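Local coordinates for protein beta-phenylalanine aminotransferase (Variovorax paradoxus, PDB 4AO9) that probably transfers the amino group of beta-phenylalanine to a keto acid acceptor, using pyridoxal-5'-phosphate as cofactor, at residues G351-R355 / T372-M378. Numbering follows the deposited sequence.
Sequences GEALR and TGIGSLM
Glu352, on helix 341-365, takes the amide of Gly375 on its carboxylate oxygen OE2 (N to OE2 2.8 Å); the bond is nearly straight at the hydrogen, 163°, but enters from above the carboxylate plane, 49° out of it. Arg355, one turn further along the helix, holds the other oxygen of the same group: NH1 and NH2 both give weak, bent hydrogen bonds to OE1, and the NH1 pair, 3.1 Å from OE1, is a salt bridge. The Arg355 chain runs out from the helix with CG anti to the backbone N and bends at chi3, which lays the guanidinium flat over Gly373 O, with CZ 3.3 Å from that oxygen. The oxygen sits over the centre of the face and receives no hydrogen bond from NH1. A water accepts from NH1 and donates to Gly375 O and Leu377 O, linking the arginine to two carbonyls of the turn. The turn, type II' from Ile374 to Leu377, joins strands 370-374 and 377-381 of a three-stranded antiparallel sheet in this class-III aminotransferase; segment 351-355 runs nearly antiparallel to strand 372-374 (162°). Glycine serves on both sides: Gly375 has the positive phi of the turn, and Gly351 brings its CA to 3.1 Å from Gly375 O in a CA-H...O contact, the absence of a side chain letting the two backbones come this close. The Met378 side chain, directed toward the helix, makes the apolar part. Its SD lies against CB of Arg355, while the bend at chi3 carries CE to Gly351 O (3.4 Å) and to CD2 of Leu354 (3.8 Å); the Leu354 and Met378 side chains cross at about a right angle. Leu354 also packs on Ile432 and Val436 of helix 429-445, and Met378 on Leu358 and Val421.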
loop_
_atom_site.group_PDB
_atom_site.type_symbol
_atom_site.label_atom_id
_atom_site.label_comp_id
_atom_site.label_asym_id
_atom_site.label_seq_id
_atom_site.Cartn_x
_atom_site.Cartn_y
_atom_site.Cartn_z
ATOM N N GLY A 351 22.026 20.707 2.515
ATOM C CA GLY A 351 20.780 21.352 2.112
ATOM C C GLY A 351 20.587 22.754 2.660
ATOM O O GLY A 351 20.131 23.648 1.944
ATOM N N GLU A 352 20.913 22.948 3.935
ATOM C CA GLU A 352 20.842 24.281 4.529
ATOM C C GLU A 352 21.743 25.253 3.766
ATOM O O GLU A 352 21.338 26.379 3.476
ATOM C CB GLU A 352 21.242 24.250 6.005
ATOM C CG GLU A 352 20.236 23.556 6.923
ATOM C CD GLU A 352 18.919 24.309 7.083
ATOM O OE1 GLU A 352 18.869 25.545 6.875
ATOM O OE2 GLU A 352 17.912 23.662 7.447
ATOM N N ALA A 353 22.944 24.798 3.417
ATOM C CA ALA A 353 23.893 25.642 2.691
ATOM C C ALA A 353 23.351 26.005 1.308
ATOM O O ALA A 353 23.441 27.161 0.878
ATOM C CB ALA A 353 25.248 24.965 2.598
ATOM N N LEU A 354 22.746 25.029 0.628
ATOM C CA LEU A 354 22.145 25.278 -0.675
ATOM C C LEU A 354 20.975 26.257 -0.590
ATOM O O LEU A 354 20.892 27.203 -1.384
ATOM C CB LEU A 354 21.716 23.960 -1.343
ATOM C CG LEU A 354 20.844 24.019 -2.602
ATOM C CD1 LEU A 354 21.522 24.788 -3.742
ATOM C CD2 LEU A 354 20.467 22.620 -3.069
ATOM N N ARG A 355 20.075 26.039 0.370
ATOM C CA ARG A 355 18.904 26.898 0.492
ATOM C C ARG A 355 19.301 28.351 0.760
ATOM O O ARG A 355 18.709 29.274 0.199
ATOM C CB ARG A 355 17.915 26.390 1.552
ATOM C CG ARG A 355 16.516 26.954 1.339
ATOM C CD ARG A 355 15.493 26.467 2.379
ATOM N NE ARG A 355 15.643 27.143 3.668
ATOM C CZ ARG A 355 16.215 26.603 4.738
ATOM N NH1 ARG A 355 16.697 25.362 4.707
ATOM N NH2 ARG A 355 16.306 27.310 5.853
ATOM N N THR A 372 11.721 27.670 0.371
ATOM C CA THR A 372 11.343 27.350 1.749
ATOM C C THR A 372 11.715 25.907 2.070
ATOM O O THR A 372 11.811 25.079 1.167
ATOM C CB THR A 372 9.826 27.572 2.001
ATOM O OG1 THR A 372 9.047 26.809 1.069
ATOM C CG2 THR A 372 9.470 29.044 1.846
ATOM N N GLY A 373 11.935 25.614 3.344
ATOM C CA GLY A 373 12.146 24.234 3.769
ATOM C C GLY A 373 13.141 24.087 4.895
ATOM O O GLY A 373 13.440 25.058 5.608
ATOM N N ILE A 374 13.631 22.860 5.057
ATOM C CA ILE A 374 14.547 22.484 6.131
ATOM C C ILE A 374 15.536 21.479 5.576
ATOM O O ILE A 374 15.151 20.550 4.854
ATOM C CB ILE A 374 13.797 21.798 7.311
ATOM C CG1 ILE A 374 12.756 22.734 7.934
ATOM C CG2 ILE A 374 14.797 21.317 8.379
ATOM C CD1 ILE A 374 11.786 22.043 8.897
ATOM N N GLY A 375 16.814 21.660 5.881
ATOM C CA GLY A 375 17.808 20.643 5.548
ATOM C C GLY A 375 17.824 20.270 4.079
ATOM O O GLY A 375 17.930 21.132 3.214
ATOM N N SER A 376 17.649 18.981 3.794
ATOM C CA SER A 376 17.824 18.462 2.433
ATOM C C SER A 376 16.571 18.564 1.549
ATOM O O SER A 376 16.563 18.061 0.421
ATOM C CB SER A 376 18.319 17.014 2.492
ATOM O OG SER A 376 17.412 16.218 3.249
ATOM N N LEU A 377 15.535 19.232 2.062
ATOM C CA LEU A 377 14.267 19.411 1.346
ATOM C C LEU A 377 13.919 20.887 1.235
ATOM O O LEU A 377 13.891 21.602 2.236
ATOM C CB LEU A 377 13.133 18.688 2.070
ATOM C CG LEU A 377 13.340 17.201 2.383
ATOM C CD1 LEU A 377 12.132 16.669 3.162
ATOM C CD2 LEU A 377 13.580 16.417 1.104
ATOM N N MET A 378 13.656 21.352 0.018
ATOM C CA MET A 378 13.240 22.746 -0.168
ATOM C C MET A 378 12.298 22.878 -1.356
ATOM O O MET A 378 12.149 21.944 -2.138
ATOM C CB MET A 378 14.461 23.671 -0.322
ATOM C CG MET A 378 15.328 23.325 -1.509
ATOM S SD MET A 378 17.001 23.996 -1.424
ATOM C CE MET A 378 17.776 22.800 -0.343
HETATM O O HOH W 1 16.128 23.239 2.906
#